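Local coordinates for protein cellulase (Uncultured bacterium, PDB 6XSO) that hydrolyses internal beta-1,4-glucan linkages as a broad-specificity endoglucanase of family GH5_4, and probably accepts other plant cell-wall polysaccharides such as xylan, at residues A[36-41]-A[53-58]; A[31-36]-A[66-71]; A[76-81]-A[345-350]. One frame throughout, in Å; residues are numbered along the deposited sequence. Where two conformers were deposited one is given.

Contact 1: residues A[36-41]-A[53-58]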
ATOM      1  N   GLY A  36      -8.634  -4.894  -2.379  1.00 20.47           N
ATOM      2  CA  GLY A  36      -8.953  -3.588  -2.924  1.00 20.82           C
ATOM      3  C   GLY A  36     -10.449  -3.333  -3.104  1.00 20.13           C
ATOM      4  O   GLY A  36     -11.284  -4.238  -3.181  1.00 20.95           O
ATOM      5  N   ASN A  37     -10.777  -2.033  -3.174  1.00 20.24           N
ATOM      6  CA  ASN A  37     -12.134  -1.548  -3.425  1.00 21.32           C
ATOM      7  C   ASN A  37     -13.108  -1.999  -2.333  1.00 22.03           C
ATOM      8  O   ASN A  37     -14.303  -2.200  -2.578  1.00 22.94           O
ATOM      9  CB  ASN A  37     -12.642  -1.949  -4.816  1.00 22.57           C
ATOM     10  CG  ASN A  37     -12.046  -1.119  -5.949  1.00 21.06           C
ATOM     11  OD1 ASN A  37     -11.150  -0.279  -5.773  1.00 22.57           O
ATOM     12  ND2 ASN A  37     -12.563  -1.364  -7.143  1.00 24.21           N
ATOM     13  N   THR A  38     -12.609  -2.123  -1.111  1.00 22.32           N
ATOM     14  CA  THR A  38     -13.332  -2.718   0.017  1.00 22.68           C
ATOM     15  C   THR A  38     -13.370  -1.709   1.143  1.00 22.95           C
ATOM     16  O   THR A  38     -14.180  -0.765   1.107  1.00 23.67           O
ATOM     17  CB  THR A  38     -12.712  -4.092   0.332  1.00 21.01           C
ATOM     18  OG1 THR A  38     -12.721  -4.901  -0.863  1.00 23.36           O
ATOM     19  CG2 THR A  38     -13.542  -4.813   1.375  1.00 23.35           C
ATOM     20  N   LEU A  39     -12.479  -1.797   2.138  1.00 23.17           N
ATOM     21  CA  LEU A  39     -12.501  -0.770   3.186  1.00 22.14           C
ATOM     22  C   LEU A  39     -11.990   0.577   2.686  1.00 20.95           C
ATOM     23  O   LEU A  39     -12.172   1.593   3.372  1.00 21.72           O
ATOM     24  CB  LEU A  39     -11.686  -1.226   4.394  1.00 23.12           C
ATOM     25  CG  LEU A  39     -12.054  -2.601   4.967  1.00 25.32           C
ATOM     26  CD1 LEU A  39     -11.273  -2.922   6.238  1.00 24.50           C
ATOM     27  CD2 LEU A  39     -13.554  -2.708   5.228  1.00 24.90           C
ATOM     28  N   ASP A  40     -11.363   0.596   1.505  1.00 22.00           N
ATOM     29  CA  ASP A  40     -10.969   1.828   0.823  1.00 21.61           C
ATOM     30  C   ASP A  40     -12.085   2.443  -0.015  1.00 23.58           C
ATOM     31  O   ASP A  40     -11.946   3.591  -0.455  1.00 22.30           O
ATOM     32  CB  ASP A  40      -9.741   1.569  -0.068  1.00 21.09           C
ATOM     33  CG  ASP A  40      -9.842   0.257  -0.907  1.00 23.83           C
ATOM     34  OD1 ASP A  40     -10.312  -0.784  -0.398  1.00 22.23           O
ATOM     35  OD2 ASP A  40      -9.408   0.282  -2.090  1.00 21.40           O
ATOM     36  N   ALA A  41     -13.182   1.732  -0.240  1.00 22.64           N
ATOM     37  CA  ALA A  41     -14.259   2.287  -1.043  1.00 22.66           C
ATOM     38  C   ALA A  41     -14.833   3.534  -0.380  1.00 26.30           C
ATOM     39  O   ALA A  41     -14.885   3.650   0.846  1.00 25.33           O
ATOM     40  CB  ALA A  41     -15.376   1.260  -1.221  1.00 25.88           C
ATOM     41  N   GLN A  53     -22.392  -0.338   4.471  1.00 31.28           N
ATOM     42  CA  GLN A  53     -22.572   0.595   3.366  1.00 33.24           C
ATOM     43  C   GLN A  53     -21.229   1.029   2.799  1.00 30.48           C
ATOM     44  O   GLN A  53     -21.057   1.106   1.582  1.00 32.84           O
ATOM     45  CB  GLN A  53     -23.345   1.819   3.845  1.00 32.77           C
ATOM     46  CG  GLN A  53     -24.804   1.560   4.133  1.00 37.15           C
ATOM     47  CD  GLN A  53     -25.449   2.705   4.860  1.00 42.55           C
ATOM     48  OE1 GLN A  53     -24.793   3.688   5.199  1.00 39.24           O
ATOM     49  NE2 GLN A  53     -26.739   2.585   5.115  1.00 45.57           N
ATOM     50  N   HIS A  54     -20.266   1.298   3.673  1.00 28.24           N
ATOM     51  CA  HIS A  54     -18.929   1.697   3.251  1.00 28.47           C
ATOM     52  C   HIS A  54     -18.216   0.539   2.573  1.00 27.54           C
ATOM     53  O   HIS A  54     -17.725   0.677   1.445  1.00 26.05           O
ATOM     54  CB  HIS A  54     -18.217   2.182   4.513  1.00 26.34           C
ATOM     55  CG  HIS A  54     -16.777   2.551   4.343  1.00 26.78           C
ATOM     56  ND1 HIS A  54     -16.146   3.384   5.239  1.00 26.06           N
ATOM     57  CD2 HIS A  54     -15.835   2.189   3.438  1.00 25.36           C
ATOM     58  CE1 HIS A  54     -14.883   3.535   4.883  1.00 23.91           C
ATOM     59  NE2 HIS A  54     -14.667   2.813   3.803  1.00 26.13           N
ATOM     60  N   GLU A  55     -18.199  -0.627   3.221  1.00 27.93           N
ATOM     61  CA  GLU A  55     -17.419  -1.759   2.736  1.00 26.80           C
ATOM     62  C   GLU A  55     -17.907  -2.255   1.385  1.00 26.81           C
ATOM     63  O   GLU A  55     -17.102  -2.751   0.582  1.00 26.38           O
ATOM     64  CB  GLU A  55     -17.498  -2.887   3.767  1.00 25.46           C
ATOM     65  CG  GLU A  55     -16.646  -4.107   3.442  1.00 24.61           C
ATOM     66  CD  GLU A  55     -16.380  -4.980   4.655  1.00 24.78           C
ATOM     67  OE1 GLU A  55     -16.881  -4.647   5.757  1.00 27.88           O
ATOM     68  OE2 GLU A  55     -15.713  -6.036   4.498  1.00 25.04           O
ATOM     69  N   THR A  56     -19.199  -2.115   1.107  1.00 27.19           N
ATOM     70  CA  THR A  56     -19.813  -2.670  -0.093  1.00 29.71           C
ATOM     71  C   THR A  56     -20.121  -1.634  -1.178  1.00 27.70           C
ATOM     72  O   THR A  56     -20.704  -1.993  -2.206  1.00 30.78           O
ATOM     73  CB  THR A  56     -21.106  -3.431   0.268  1.00 28.97           C
ATOM     74  OG1 THR A  56     -22.134  -2.522   0.703  1.00 31.41           O
ATOM     75  CG2 THR A  56     -20.862  -4.462   1.382  1.00 33.11           C
ATOM     76  N   CYS A  57     -19.742  -0.367  -1.001  1.00 27.72           N
ATOM     77  CA  CYS A  57     -20.239   0.639  -1.937  1.00 29.53           C
ATOM     78  C   CYS A  57     -19.608   0.549  -3.320  1.00 28.12           C
ATOM     79  O   CYS A  57     -20.167   1.116  -4.261  1.00 30.93           O
ATOM     80  CB  CYS A  57     -20.131   2.044  -1.346  1.00 30.83           C
ATOM     81  SG  CYS A  57     -18.523   2.776  -1.333  1.00 33.70           S
ATOM     82  N   TRP A  58     -18.491  -0.170  -3.485  1.00 27.14           N
ATOM     83  CA  TRP A  58     -17.907  -0.396  -4.803  1.00 25.22           C
ATOM     84  C   TRP A  58     -18.092  -1.838  -5.286  1.00 27.12           C
ATOM     85  O   TRP A  58     -17.329  -2.316  -6.137  1.00 29.61           O
ATOM     86  CB  TRP A  58     -16.439   0.026  -4.835  1.00 24.35           C
ATOM     87  CG  TRP A  58     -16.235   1.530  -4.826  1.00 25.53           C
ATOM     88  CD1 TRP A  58     -17.199   2.498  -4.912  1.00 28.30           C
ATOM     89  CD2 TRP A  58     -14.986   2.221  -4.750  1.00 24.20           C
ATOM     90  NE1 TRP A  58     -16.624   3.753  -4.870  1.00 26.92           N
ATOM     91  CE2 TRP A  58     -15.265   3.606  -4.771  1.00 22.74           C
ATOM     92  CE3 TRP A  58     -13.655   1.800  -4.653  1.00 23.16           C
ATOM     93  CZ2 TRP A  58     -14.261   4.567  -4.701  1.00 24.41           C
ATOM     94  CZ3 TRP A  58     -12.662   2.757  -4.584  1.00 24.76           C
ATOM     95  CH2 TRP A  58     -12.964   4.114  -4.609  1.00 25.93           C
TER
HETATM   96  O   HOH W   1     -17.064  -2.349  -2.183  1.00 23.38           O
HETATM   97  O   HOH W   2     -14.915  -3.252  -7.078  1.00 24.20           O
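Trp58 lays one face of its indole against Ala41. Ala41 CA stands 3.8 Å from the centroid of the six-membered ring of Trp58, over the face, which makes a CH-pi contact. The Ala41 methyl lies over the same face, close to the CG-CD2 bond. That methyl also meets sulfur: Ala41 CB is 3.5 Å from Cys57 SG. Asn37 comes to the rim of the indole instead. Its OD1 is 3.4 Å from Trp58 CE3, and amide and ring planes stand 78° apart. The Asn37 CG is anti to its carbonyl carbon (chi1 -76°), which brings the amide to this edge. Two waters tie the same ends together. One joins Asn37 ND2 to Trp58 O. The other donates to Asn37 O and Glu55 O and accepts from Trp58 N.

At the far end His54 NE2 donates to Leu39 O at 2.8 Å. The bond is bent, 138° at the hydrogen, and the donor sits above the carbonyl plane. Glu88 holds the other ring nitrogen of His54, and Trp99 stacks on the ring, so its rotation is well fixed. To one side of His54, Thr38 CG2 and Leu39 CD2 lie alongside the Glu55 chain, with Thr38 CG2 3.8 Å from Glu55 CG. The Glu55 carboxylate turns to Arg102 and Thr63.

Segment 36-41 is braced from within. Asp40 OD1 accepts from Thr38 N at 2.8 Å, while Asp40 OD2 takes Asn37 N. Ala41 N closes a type I beta turn on Thr38 O. The whole is a tightly folded loop after the first strand of a TIM barrel, held against the end of the short helix 51-55 and the turn that follows it.

Contact 2: residues A[31-36]-A[66-71]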
ATOM      1  N   VAL A  31       4.657 -13.496  -1.411  1.00 21.67           N
ATOM      2  CA  VAL A  31       3.808 -12.799  -2.368  1.00 20.16           C
ATOM      3  C   VAL A  31       2.525 -12.381  -1.667  1.00 19.29           C
ATOM      4  O   VAL A  31       1.928 -13.168  -0.928  1.00 20.15           O
ATOM      5  CB  VAL A  31       3.480 -13.602  -3.642  1.00 23.80           C
ATOM      6  CG1 VAL A  31       4.674 -13.590  -4.565  1.00 25.78           C
ATOM      7  CG2 VAL A  31       3.007 -15.008  -3.313  1.00 24.49           C
ATOM      8  N   GLY A  32       2.102 -11.142  -1.935  1.00 19.54           N
ATOM      9  CA  GLY A  32       0.953 -10.549  -1.286  1.00 20.43           C
ATOM     10  C   GLY A  32      -0.172 -10.220  -2.257  1.00 20.57           C
ATOM     11  O   GLY A  32      -0.027 -10.298  -3.479  1.00 20.16           O
ATOM     12  N   TRP A  33      -1.300  -9.804  -1.677  1.00 19.25           N
ATOM     13  CA  TRP A  33      -2.498  -9.452  -2.418  1.00 19.18           C
ATOM     14  C   TRP A  33      -3.169  -8.289  -1.711  1.00 20.42           C
ATOM     15  O   TRP A  33      -3.077  -8.166  -0.485  1.00 20.22           O
ATOM     16  CB  TRP A  33      -3.469 -10.614  -2.416  1.00 20.56           C
ATOM     17  CG  TRP A  33      -4.734 -10.392  -3.203  1.00 19.42           C
ATOM     18  CD1 TRP A  33      -4.849 -10.145  -4.547  1.00 21.58           C
ATOM     19  CD2 TRP A  33      -6.067 -10.423  -2.688  1.00 21.03           C
ATOM     20  NE1 TRP A  33      -6.175 -10.037  -4.897  1.00 22.03           N
ATOM     21  CE2 TRP A  33      -6.940 -10.200  -3.770  1.00 21.80           C
ATOM     22  CE3 TRP A  33      -6.610 -10.640  -1.417  1.00 23.11           C
ATOM     23  CZ2 TRP A  33      -8.324 -10.189  -3.616  1.00 20.93           C
ATOM     24  CZ3 TRP A  33      -7.984 -10.615  -1.270  1.00 25.08           C
ATOM     25  CH2 TRP A  33      -8.821 -10.394  -2.356  1.00 24.30           C
ATOM     26  N   ASN A  34      -3.855  -7.448  -2.498  1.00 17.64           N
ATOM     27  CA  ASN A  34      -4.628  -6.317  -1.993  1.00 18.21           C
ATOM     28  C   ASN A  34      -6.114  -6.651  -1.929  1.00 19.23           C
ATOM     29  O   ASN A  34      -6.722  -6.999  -2.948  1.00 20.65           O
ATOM     30  CB  ASN A  34      -4.519  -5.094  -2.911  1.00 18.20           C
ATOM     31  CG  ASN A  34      -3.279  -4.328  -2.707  1.00 18.45           C
ATOM     32  OD1 ASN A  34      -3.222  -3.418  -1.891  1.00 18.55           O
ATOM     33  ND2 ASN A  34      -2.257  -4.665  -3.480  1.00 19.26           N
ATOM     34  N   LEU A  35      -6.717  -6.435  -0.759  1.00 19.66           N
ATOM     35  CA  LEU A  35      -8.174  -6.463  -0.596  1.00 19.29           C
ATOM     36  C   LEU A  35      -8.751  -5.126  -1.064  1.00 22.73           C
ATOM     37  O   LEU A  35      -9.237  -4.296  -0.289  1.00 21.54           O
ATOM     38  CB  LEU A  35      -8.514  -6.734   0.858  1.00 19.56           C
ATOM     39  CG  LEU A  35     -10.005  -6.990   1.137  1.00 20.99           C
ATOM     40  CD1 LEU A  35     -10.471  -8.358   0.690  1.00 21.14           C
ATOM     41  CD2 LEU A  35     -10.303  -6.785   2.634  1.00 21.98           C
ATOM     42  N   GLY A  36      -8.634  -4.894  -2.379  1.00 20.47           N
ATOM     43  CA  GLY A  36      -8.953  -3.588  -2.924  1.00 20.82           C
ATOM     44  C   GLY A  36     -10.449  -3.333  -3.104  1.00 20.13           C
ATOM     45  O   GLY A  36     -11.284  -4.238  -3.181  1.00 20.95           O
ATOM     46  N   GLU A  66     -12.832 -16.730   5.691  0.55 23.77           N
ATOM     47  CA  GLU A  66     -12.465 -17.862   4.852  0.55 25.29           C
ATOM     48  C   GLU A  66     -11.683 -17.422   3.623  0.55 25.05           C
ATOM     49  O   GLU A  66     -10.817 -18.165   3.141  0.55 25.35           O
ATOM     50  CB  GLU A  66     -13.733 -18.613   4.465  0.55 25.90           C
ATOM     51  CG  GLU A  66     -14.373 -19.391   5.606  0.55 24.23           C
ATOM     52  CD  GLU A  66     -15.039 -18.553   6.704  0.55 31.29           C
ATOM     53  OE1 GLU A  66     -15.554 -17.426   6.449  0.55 23.22           O
ATOM     54  OE2 GLU A  66     -15.058 -19.066   7.843  0.55 40.04           O
ATOM     55  N   LEU A  67     -11.979 -16.235   3.095  1.00 24.48           N
ATOM     56  CA  LEU A  67     -11.216 -15.708   1.969  1.00 22.36           C
ATOM     57  C   LEU A  67      -9.714 -15.779   2.229  1.00 23.69           C
ATOM     58  O   LEU A  67      -8.934 -16.109   1.332  1.00 22.04           O
ATOM     59  CB  LEU A  67     -11.619 -14.253   1.701  1.00 21.97           C
ATOM     60  CG  LEU A  67     -10.807 -13.486   0.667  1.00 23.14           C
ATOM     61  CD1 LEU A  67     -10.941 -14.080  -0.728  1.00 23.80           C
ATOM     62  CD2 LEU A  67     -11.253 -11.994   0.687  1.00 24.67           C
ATOM     63  N   PHE A  68      -9.282 -15.446   3.442  1.00 22.20           N
ATOM     64  CA  PHE A  68      -7.851 -15.393   3.717  1.00 22.18           C
ATOM     65  C   PHE A  68      -7.266 -16.774   3.977  1.00 22.03           C
ATOM     66  O   PHE A  68      -6.087 -16.991   3.677  1.00 23.19           O
ATOM     67  CB  PHE A  68      -7.576 -14.377   4.819  1.00 21.88           C
ATOM     68  CG  PHE A  68      -8.027 -12.984   4.448  1.00 23.03           C
ATOM     69  CD1 PHE A  68      -7.490 -12.339   3.345  1.00 24.85           C
ATOM     70  CD2 PHE A  68      -9.043 -12.368   5.147  1.00 24.74           C
ATOM     71  CE1 PHE A  68      -7.925 -11.071   2.988  1.00 23.56           C
ATOM     72  CE2 PHE A  68      -9.481 -11.101   4.787  1.00 23.50           C
ATOM     73  CZ  PHE A  68      -8.925 -10.464   3.711  1.00 22.92           C
ATOM     74  N   LYS A  69      -8.056 -17.703   4.521  1.00 21.61           N
ATOM     75  CA  LYS A  69      -7.639 -19.105   4.550  1.00 19.73           C
ATOM     76  C   LYS A  69      -7.325 -19.582   3.144  1.00 24.06           C
ATOM     77  O   LYS A  69      -6.295 -20.225   2.908  1.00 22.16           O
ATOM     78  CB  LYS A  69      -8.738 -19.950   5.182  1.00 23.12           C
ATOM     79  CG  LYS A  69      -8.452 -21.468   5.259  1.00 24.73           C
ATOM     80  CD  LYS A  69      -9.619 -22.216   5.937  1.00 26.80           C
ATOM     81  CE  LYS A  69      -9.371 -23.728   6.050  1.00 28.52           C
ATOM     82  NZ  LYS A  69      -9.308 -24.318   4.694  1.00 27.26           N
ATOM     83  N   MET A  70      -8.184 -19.234   2.187  1.00 22.43           N
ATOM     84  CA  MET A  70      -7.966 -19.631   0.798  1.00 23.36           C
ATOM     85  C   MET A  70      -6.697 -18.998   0.234  1.00 21.92           C
ATOM     86  O   MET A  70      -5.894 -19.671  -0.425  1.00 22.60           O
ATOM     87  CB  MET A  70      -9.183 -19.227  -0.042  1.00 23.36           C
ATOM     88  CG  MET A  70      -9.112 -19.713  -1.481  1.00 23.63           C
ATOM     89  SD  MET A  70     -10.525 -19.168  -2.461  1.00 25.67           S
ATOM     90  CE  MET A  70     -10.137 -17.444  -2.718  1.00 23.46           C
ATOM     91  N   MET A  71      -6.506 -17.696   0.466  1.00 22.85           N
ATOM     92  CA  MET A  71      -5.301 -17.025  -0.017  1.00 20.25           C
ATOM     93  C   MET A  71      -4.048 -17.673   0.560  1.00 22.36           C
ATOM     94  O   MET A  71      -3.079 -17.942  -0.162  1.00 21.74           O
ATOM     95  CB  MET A  71      -5.355 -15.539   0.358  1.00 21.88           C
ATOM     96  CG  MET A  71      -6.355 -14.752  -0.454  1.00 22.83           C
ATOM     97  SD  MET A  71      -5.747 -14.472  -2.131  1.00 24.34           S
ATOM     98  CE  MET A  71      -7.254 -13.892  -2.918  1.00 24.78           C
TER
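The strand that carries Trp33 and the helix that carries Met71 run nearly antiparallel. The axes of strand 31-34 and helix 66-71 make an angle of 151° and approach to 11.1 Å. Side chains fill that spacing. Met71 CE sits squarely over the Trp33 indole in a CH-pi contact, 3.5 Å from the centroid of its six-membered ring and 6° off the normal. Met71 SD follows obliquely at 4.4 Å from the same centroid, a Met-aromatic contact. A bend at the second torsion of Met71 (chi2 -74°) brings the methyl onto the ring. Leu35 N lies over the rim of the opposite face.

Leu67 and Phe68 come to the edge of the indole. Leu67 CD2 is 4.1 Å from Trp33 CZ3, and Phe68 CE1 approaches the same corner. Leu35 continues the packing, with its CD1 3.7 Å from Leu67 CD2 and 4.0 Å from Phe68 CZ. An alanine in place of Trp33 would probably open a gap beneath the Met71 methyl and leave Met350 O without its indole N-H partner.

Helix 97-111 adds Val106 against Leu35, and Tyr109 and Val110 against Phe68. The polar edge of Trp33 turns away from the helix to Met350 O. Strand and helix therefore meet through apolar packing, with the indole as a flat base for the Met71 methyl and a partner for its sulfur.

Contact 3: residues A[76-81]-A[345-350]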
ATOM      1  N   PHE A  76      -0.081 -17.369  -0.656  1.00 20.62           N
ATOM      2  CA  PHE A  76       0.139 -15.972  -0.342  1.00 21.02           C
ATOM      3  C   PHE A  76       0.552 -15.823   1.114  1.00 21.26           C
ATOM      4  O   PHE A  76       0.142 -16.596   1.994  1.00 22.25           O
ATOM      5  CB  PHE A  76      -1.114 -15.159  -0.693  1.00 20.93           C
ATOM      6  CG  PHE A  76      -1.306 -15.019  -2.180  1.00 19.72           C
ATOM      7  CD1 PHE A  76      -0.803 -13.917  -2.853  1.00 20.91           C
ATOM      8  CD2 PHE A  76      -1.887 -16.027  -2.910  1.00 20.57           C
ATOM      9  CE1 PHE A  76      -0.923 -13.799  -4.220  1.00 21.44           C
ATOM     10  CE2 PHE A  76      -2.005 -15.926  -4.278  1.00 23.12           C
ATOM     11  CZ  PHE A  76      -1.531 -14.810  -4.936  1.00 23.09           C
ATOM     12  N   GLY A  77       1.397 -14.818   1.350  1.00 21.03           N
ATOM     13  CA  GLY A  77       2.012 -14.636   2.650  1.00 21.11           C
ATOM     14  C   GLY A  77       1.667 -13.335   3.339  1.00 23.26           C
ATOM     15  O   GLY A  77       2.097 -13.109   4.475  1.00 20.54           O
ATOM     16  N   ALA A  78       0.881 -12.491   2.679  1.00 19.04           N
ATOM     17  CA  ALA A  78       0.644 -11.140   3.169  1.00 18.67           C
ATOM     18  C   ALA A  78      -0.552 -10.556   2.441  1.00 19.06           C
ATOM     19  O   ALA A  78      -0.778 -10.854   1.266  1.00 20.36           O
ATOM     20  CB  ALA A  78       1.887 -10.261   2.934  1.00 21.57           C
ATOM     21  N   ILE A  79      -1.307  -9.721   3.159  1.00 20.27           N
ATOM     22  CA  ILE A  79      -2.470  -9.033   2.617  1.00 18.90           C
ATOM     23  C   ILE A  79      -2.322  -7.546   2.936  1.00 18.40           C
ATOM     24  O   ILE A  79      -2.098  -7.182   4.096  1.00 20.73           O
ATOM     25  CB  ILE A  79      -3.782  -9.575   3.213  1.00 18.63           C
ATOM     26  CG1 ILE A  79      -3.916 -11.103   3.091  1.00 20.82           C
ATOM     27  CG2 ILE A  79      -4.988  -8.874   2.564  1.00 21.16           C
ATOM     28  CD1 ILE A  79      -4.078 -11.641   1.674  1.00 20.00           C
ATOM     29  N   ARG A  80      -2.437  -6.697   1.911  1.00 18.31           N
ATOM     30  CA  ARG A  80      -2.616  -5.266   2.120  1.00 17.89           C
ATOM     31  C   ARG A  80      -4.115  -4.992   2.193  1.00 18.53           C
ATOM     32  O   ARG A  80      -4.872  -5.410   1.307  1.00 19.69           O
ATOM     33  CB  ARG A  80      -1.972  -4.444   0.998  1.00 18.27           C
ATOM     34  CG  ARG A  80      -2.159  -2.904   1.125  1.00 18.29           C
ATOM     35  CD  ARG A  80      -1.154  -2.235   0.287  1.00 19.19           C
ATOM     36  NE  ARG A  80      -1.133  -0.779   0.178  1.00 17.09           N
ATOM     37  CZ  ARG A  80      -1.644  -0.072  -0.827  1.00 18.93           C
ATOM     38  NH1 ARG A  80      -2.417  -0.639  -1.747  1.00 18.83           N
ATOM     39  NH2 ARG A  80      -1.427   1.234  -0.875  1.00 18.43           N
ATOM     40  N   VAL A  81      -4.527  -4.281   3.241  1.00 19.36           N
ATOM     41  CA  VAL A  81      -5.924  -3.950   3.517  1.00 20.45           C
ATOM     42  C   VAL A  81      -6.009  -2.429   3.422  1.00 19.49           C
ATOM     43  O   VAL A  81      -5.853  -1.729   4.435  1.00 20.47           O
ATOM     44  CB  VAL A  81      -6.366  -4.486   4.888  1.00 20.03           C
ATOM     45  CG1 VAL A  81      -7.799  -4.056   5.200  1.00 21.63           C
ATOM     46  CG2 VAL A  81      -6.275  -6.022   4.906  1.00 21.68           C
ATOM     47  N   ALA A 345       9.084  -7.089  -1.695  1.00 21.50           N
ATOM     48  CA  ALA A 345       7.804  -7.780  -1.648  1.00 19.97           C
ATOM     49  C   ALA A 345       6.829  -7.143  -2.630  1.00 19.21           C
ATOM     50  O   ALA A 345       6.854  -5.932  -2.854  1.00 22.20           O
ATOM     51  CB  ALA A 345       7.204  -7.703  -0.245  1.00 21.14           C
ATOM     52  N   THR A 346       5.980  -7.971  -3.229  1.00 19.13           N
ATOM     53  CA  THR A 346       4.978  -7.524  -4.194  1.00 17.12           C
ATOM     54  C   THR A 346       3.582  -7.878  -3.699  1.00 18.33           C
ATOM     55  O   THR A 346       3.387  -8.936  -3.085  1.00 19.52           O
ATOM     56  CB  THR A 346       5.177  -8.162  -5.581  1.00 16.95           C
ATOM     57  OG1 THR A 346       4.885  -9.554  -5.560  1.00 19.84           O
ATOM     58  CG2 THR A 346       6.607  -7.965  -6.057  1.00 20.00           C
ATOM     59  N   PHE A 347       2.622  -6.961  -3.939  1.00 17.55           N
ATOM     60  CA  PHE A 347       1.217  -7.146  -3.558  1.00 18.15           C
ATOM     61  C   PHE A 347       0.342  -6.909  -4.793  1.00 18.85           C
ATOM     62  O   PHE A 347       0.191  -5.768  -5.240  1.00 18.34           O
ATOM     63  CB  PHE A 347       0.820  -6.181  -2.416  1.00 17.63           C
ATOM     64  CG  PHE A 347       1.404  -6.529  -1.062  1.00 16.66           C
ATOM     65  CD1 PHE A 347       2.735  -6.295  -0.785  1.00 20.09           C
ATOM     66  CD2 PHE A 347       0.602  -7.047  -0.041  1.00 19.69           C
ATOM     67  CE1 PHE A 347       3.270  -6.605   0.456  1.00 20.65           C
ATOM     68  CE2 PHE A 347       1.129  -7.352   1.214  1.00 19.32           C
ATOM     69  CZ  PHE A 347       2.454  -7.133   1.462  1.00 20.24           C
ATOM     70  N   TYR A 348      -0.236  -7.980  -5.349  1.00 17.57           N
ATOM     71  CA  TYR A 348      -1.047  -7.871  -6.562  1.00 17.83           C
ATOM     72  C   TYR A 348      -2.339  -7.091  -6.291  1.00 18.36           C
ATOM     73  O   TYR A 348      -2.940  -7.218  -5.224  1.00 18.56           O
ATOM     74  CB  TYR A 348      -1.358  -9.287  -7.108  1.00 17.48           C
ATOM     75  CG  TYR A 348      -1.957  -9.209  -8.475  1.00 17.12           C
ATOM     76  CD1 TYR A 348      -3.337  -9.233  -8.643  1.00 17.81           C
ATOM     77  CD2 TYR A 348      -1.154  -9.063  -9.600  1.00 19.39           C
ATOM     78  CE1 TYR A 348      -3.899  -9.099  -9.896  1.00 19.75           C
ATOM     79  CE2 TYR A 348      -1.709  -8.933 -10.849  1.00 19.41           C
ATOM     80  CZ  TYR A 348      -3.077  -8.944 -10.990  1.00 19.80           C
ATOM     81  OH  TYR A 348      -3.606  -8.782 -12.246  1.00 21.45           O
ATOM     82  N   TRP A 349      -2.763  -6.265  -7.256  1.00 17.37           N
ATOM     83  CA  TRP A 349      -3.953  -5.424  -7.073  1.00 18.52           C
ATOM     84  C   TRP A 349      -5.222  -6.162  -7.511  1.00 18.63           C
ATOM     85  O   TRP A 349      -5.468  -6.324  -8.709  1.00 20.55           O
ATOM     86  CB  TRP A 349      -3.842  -4.116  -7.863  1.00 18.97           C
ATOM     87  CG  TRP A 349      -5.094  -3.287  -7.654  1.00 19.74           C
ATOM     88  CD1 TRP A 349      -6.114  -3.083  -8.545  1.00 21.36           C
ATOM     89  CD2 TRP A 349      -5.477  -2.632  -6.449  1.00 18.72           C
ATOM     90  NE1 TRP A 349      -7.102  -2.321  -7.965  1.00 22.59           N
ATOM     91  CE2 TRP A 349      -6.742  -2.038  -6.675  1.00 20.06           C
ATOM     92  CE3 TRP A 349      -4.879  -2.485  -5.192  1.00 18.30           C
ATOM     93  CZ2 TRP A 349      -7.406  -1.306  -5.692  1.00 20.10           C
ATOM     94  CZ3 TRP A 349      -5.528  -1.751  -4.224  1.00 20.52           C
ATOM     95  CH2 TRP A 349      -6.782  -1.163  -4.476  1.00 20.97           C
ATOM     96  N   MET A 350      -6.055  -6.549  -6.547  1.00 20.10           N
ATOM     97  CA  MET A 350      -7.394  -7.105  -6.799  1.00 18.66           C
ATOM     98  C   MET A 350      -7.315  -8.318  -7.729  1.00 18.62           C
ATOM     99  O   MET A 350      -6.372  -9.116  -7.665  1.00 20.29           O
ATOM    100  CB  MET A 350      -8.334  -5.999  -7.253  1.00 20.46           C
ATOM    101  CG  MET A 350      -8.650  -4.973  -6.172  1.00 21.78           C
ATOM    102  SD  MET A 350      -9.899  -3.752  -6.642  1.00 21.58           S
ATOM    103  CE  MET A 350     -11.381  -4.753  -6.623  1.00 22.96           C
TER
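Phe347 and Ala78 make the close part of this contact. Both reach into the barrel from strands that are not adjacent: strand 31-34 runs between them. The axes of strands 78-81 and 345-349 approach to 7.9 Å at 57°, so the pair meets across the inside of the wall, through side chains. The Phe347 ring presses on the other strand with one corner. Its CE2 and CZ each lie 3.5 Å from Ala78 CB. Further along, Phe347 CD2 is 3.6 Å from Arg80 N, and the Ile79 carbonyl carbon meets the ring edge. The CG of Phe347 is anti to its carbonyl carbon (chi1 -72°), which swings the ring across to strand 78-81. The small methyl of Ala78 lets the ring come this near the backbone. Asn34 and Ile305 touch the same phenyl ring.

Toward the C-terminal ends of the strands the packing is looser. Arg80 NH1 is 4.1 Å from Trp349 CZ3, and the guanidinium and indole planes stand 66° apart, so the two do not stack. Trp349 is partly exposed here. The Arg80 chain runs extended from CG to NE, and its tip is held elsewhere: NH2 by Glu171 and Asn174, NH1 by Glu308 and Asn34. This network fixes the guanidinium, and Trp349 merely borders it. Apolar packing deeper in the barrel and a charged, aromatic group toward the C-terminal strand ends fit the interior of a TIM barrel. As in other clan A glycoside hydrolases, the rim formed by the C-terminal strand ends probably belongs to the substrate-binding active site.

How the contacts relate
All three contacts gather round strand 31-34, the first of the barrel. Contacts 2 and 3 are closest, with centres about 7 Å apart. Strand 31-34 belongs to contact 2 and pairs on its two sides with the strands of contact 3: Gly32 N lies 2.8 Å from Thr346 O, and Val31 O 2.9 Å from Gly77 N. Contact 2 faces outward to the helix layer; contact 3 fills the interior. Contact 1 continues from the shared Gly36, its centre about 16 Å from that of contact 2. It reaches the probable active-site rim of contact 3, where Gly36 CA is 3.6 Å from Trp349 CH2. The bound sodium ion is about 8 Å from the His54 side chain.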